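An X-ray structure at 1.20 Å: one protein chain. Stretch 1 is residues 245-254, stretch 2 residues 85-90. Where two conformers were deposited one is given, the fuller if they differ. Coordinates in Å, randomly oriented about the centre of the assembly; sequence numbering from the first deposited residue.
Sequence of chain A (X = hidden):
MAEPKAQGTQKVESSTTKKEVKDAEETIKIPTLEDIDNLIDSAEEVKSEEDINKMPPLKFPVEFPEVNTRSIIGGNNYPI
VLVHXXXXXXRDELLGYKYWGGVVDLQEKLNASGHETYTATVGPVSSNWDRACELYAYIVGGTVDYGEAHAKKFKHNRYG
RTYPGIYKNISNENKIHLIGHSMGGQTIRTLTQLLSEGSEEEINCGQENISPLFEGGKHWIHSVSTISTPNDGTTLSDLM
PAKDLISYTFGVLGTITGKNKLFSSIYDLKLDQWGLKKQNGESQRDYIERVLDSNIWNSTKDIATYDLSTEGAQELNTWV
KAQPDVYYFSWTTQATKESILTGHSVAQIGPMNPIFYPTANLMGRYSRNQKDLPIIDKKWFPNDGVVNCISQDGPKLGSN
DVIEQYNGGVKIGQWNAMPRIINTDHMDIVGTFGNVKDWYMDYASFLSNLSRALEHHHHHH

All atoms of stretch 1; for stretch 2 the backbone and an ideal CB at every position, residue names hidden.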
# COMPACT_ATOMS: atom_id res chain seq x y z
N LEU A 245 10.60 13.72 1.81
CA LEU A 245 9.37 12.93 1.78
C LEU A 245 9.30 12.06 3.03
O LEU A 245 8.26 12.01 3.70
CB LEU A 245 9.31 12.07 0.51
CG LEU A 245 8.10 11.15 0.38
CD1 LEU A 245 6.79 11.88 0.64
CD2 LEU A 245 8.06 10.52 -1.00
N ILE A 246 10.39 11.39 3.38
CA ILE A 246 10.38 10.58 4.59
C ILE A 246 10.14 11.45 5.84
O ILE A 246 9.34 11.10 6.70
CB ILE A 246 11.70 9.78 4.76
CG1 ILE A 246 11.92 8.82 3.59
CG2 ILE A 246 11.69 9.01 6.07
CD1 ILE A 246 11.01 7.63 3.60
N SER A 247 10.81 12.59 5.92
CA SER A 247 10.67 13.47 7.07
C SER A 247 9.22 13.97 7.20
O SER A 247 8.63 13.95 8.28
CB SER A 247 11.65 14.63 6.97
OG SER A 247 11.67 15.37 8.17
N TYR A 248 8.63 14.39 6.08
CA TYR A 248 7.22 14.75 6.05
C TYR A 248 6.33 13.62 6.60
O TYR A 248 5.43 13.88 7.40
CB TYR A 248 6.79 15.09 4.63
CG TYR A 248 5.29 15.16 4.48
CD1 TYR A 248 4.57 16.24 4.97
CD2 TYR A 248 4.59 14.14 3.86
CE1 TYR A 248 3.19 16.30 4.86
CE2 TYR A 248 3.21 14.18 3.75
CZ TYR A 248 2.52 15.27 4.24
OH TYR A 248 1.14 15.30 4.12
N THR A 249 6.61 12.40 6.19
CA THR A 249 5.78 11.28 6.59
C THR A 249 5.92 10.96 8.09
O THR A 249 4.98 10.48 8.71
CB THR A 249 6.03 10.07 5.70
OG1 THR A 249 5.97 10.48 4.32
CG2 THR A 249 4.97 9.02 5.94
N PHE A 250 7.07 11.25 8.68
CA PHE A 250 7.23 11.17 10.15
C PHE A 250 6.35 12.23 10.81
O PHE A 250 5.76 11.99 11.86
CB PHE A 250 8.68 11.35 10.59
CG PHE A 250 9.51 10.11 10.46
CD1 PHE A 250 9.20 8.97 11.18
CD2 PHE A 250 10.62 10.09 9.65
CE1 PHE A 250 9.98 7.83 11.07
CE2 PHE A 250 11.40 8.96 9.53
CZ PHE A 250 11.08 7.84 10.23
N GLY A 251 6.29 13.40 10.20
CA GLY A 251 5.38 14.44 10.66
C GLY A 251 3.93 13.96 10.66
O GLY A 251 3.22 14.14 11.64
N VAL A 252 3.49 13.35 9.55
CA VAL A 252 2.14 12.82 9.48
C VAL A 252 1.93 11.77 10.58
O VAL A 252 0.90 11.76 11.26
CB VAL A 252 1.84 12.20 8.10
CG1 VAL A 252 0.45 11.60 8.10
CG2 VAL A 252 1.94 13.25 7.00
N LEU A 253 2.90 10.89 10.77
CA LEU A 253 2.81 9.89 11.83
C LEU A 253 2.61 10.59 13.19
O LEU A 253 1.80 10.15 14.00
CB LEU A 253 4.06 9.00 11.83
CG LEU A 253 4.16 7.95 12.94
CD1 LEU A 253 2.98 6.98 12.92
CD2 LEU A 253 5.46 7.18 12.81
N GLY A 254 3.33 11.68 13.41
CA GLY A 254 3.21 12.45 14.63
C GLY A 254 1.83 13.02 14.87
O GLY A 254 1.45 13.20 16.03
N UNK A 85 0.55 0.16 3.41
CA UNK A 85 1.43 0.89 2.51
C UNK A 85 2.70 1.46 3.12
O UNK A 85 3.30 0.89 4.02
CB UNK A 85 0.64 2.04 1.88
N UNK A 86 3.10 2.59 2.55
CA UNK A 86 4.29 3.32 2.97
C UNK A 86 4.08 3.88 4.37
O UNK A 86 3.03 4.46 4.65
CB UNK A 86 4.62 4.44 1.98
N UNK A 87 5.06 3.67 5.25
CA UNK A 87 4.97 4.16 6.62
C UNK A 87 3.74 3.65 7.37
O UNK A 87 3.18 4.35 8.21
CB UNK A 87 4.96 5.69 6.61
N UNK A 88 3.34 2.41 7.07
CA UNK A 88 2.38 1.68 7.88
C UNK A 88 3.08 0.72 8.83
O UNK A 88 4.20 0.27 8.53
CB UNK A 88 1.40 0.92 6.99
N UNK A 89 2.45 0.44 9.96
CA UNK A 89 3.05 -0.37 11.03
C UNK A 89 2.13 -1.50 11.46
O UNK A 89 1.01 -1.61 10.97
CB UNK A 89 3.39 0.51 12.24
N UNK A 90 2.63 -2.35 12.35
CA UNK A 90 1.94 -3.56 12.74
C UNK A 90 0.95 -3.39 13.87
O UNK A 90 0.87 -2.34 14.51
CB UNK A 90 2.97 -4.62 13.14

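Stretch 1 is a helix that offers stretch 2 one apolar flank: Ile 246, Thr 249, Phe 250 and Leu 253, with no charge among them. The single polar side-chain atom on this flank, Thr 249 OG1, already donates to Leu 245 O at 2.8 Å, so a partner here need not supply an acceptor for it.

Position 85 lies beyond the reach of the helix. Its backbone angles, -96/-148, favour glycine without demanding it. It is Gly 85, the first residue of a type II turn that runs to position 88.

At position 86 the CA-to-CB bond points toward the helix, yet nothing of stretch 1 lies within 5.5 Å of the ideal CB. The space between calls for length: leucine, methionine or an aromatic could cross it, whereas a small residue would stop short. The angles, -68/132, suit almost any residue. Phe 86 takes the t rotamer and reaches the helix with its ring edge, CZ lying 3.4 Å from Ile 246 CD1 and CE2 3.6 Å from Thr 249 OG1.

Position 87 is the closest backbone approach, with 7.2 Å between the CA of residue 87 and Thr 249 CA. CA-to-CB points toward the helix, and the ideal CB is already a tight 3.4 Å from Thr 249 CG2. Positive phi (57/35), as often at the third place of a type II turn, would favour glycine or asparagine, but the apolar surface rewards a slender, flexible chain that can bend past the threonine. With all three chi angles in m, Met 87 passes CG at 3.4 Å from Thr 249 CG2 and carries CE to 3.6 Å from Phe 250 CD1 and 4.1 Å from Leu 253 CD2. Its SD lies 4.9 Å from the centroid of the Phe 250 ring, an oblique sulfur-aromatic contact.

Position 88 closes the turn, and its CA-to-CB bond points away from the helix, so many residues could fit the angles of -99/152. Gly 88 is found, its N making a weak hydrogen bond to Gly 85 O at 3.4 Å.

At position 89 CA-to-CB points toward the helix again, with Leu 253 as a distant target. The extended backbone, -129/175, welcomes a long apolar or aromatic residue. Phe 89, in m, spans the distance and brings CE2 to 4.0 Å from Leu 253 CD2.

Position 90 is out of reach and unconstrained by the helix; it is Gly 90.

Stretch 2, residues 85-90: GFMGFG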
# COMPACT_ATOMS: atom_id res chain seq x y z
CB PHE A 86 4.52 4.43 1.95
CG PHE A 86 5.73 5.29 2.17
CD1 PHE A 86 7.01 4.77 2.06
CD2 PHE A 86 5.59 6.63 2.39
CE1 PHE A 86 8.11 5.58 2.22
CE2 PHE A 86 6.69 7.43 2.55
CZ PHE A 86 7.94 6.90 2.46
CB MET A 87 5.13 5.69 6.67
CG MET A 87 6.61 6.12 6.50
SD MET A 87 7.61 5.68 7.95
CE MET A 87 7.10 6.97 9.04
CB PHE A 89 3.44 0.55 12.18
CG PHE A 89 4.48 1.54 11.78
CD1 PHE A 89 5.82 1.19 11.75
CD2 PHE A 89 4.13 2.81 11.34
CE1 PHE A 89 6.80 2.08 11.31
CE2 PHE A 89 5.10 3.71 10.91
CZ PHE A 89 6.44 3.34 10.90
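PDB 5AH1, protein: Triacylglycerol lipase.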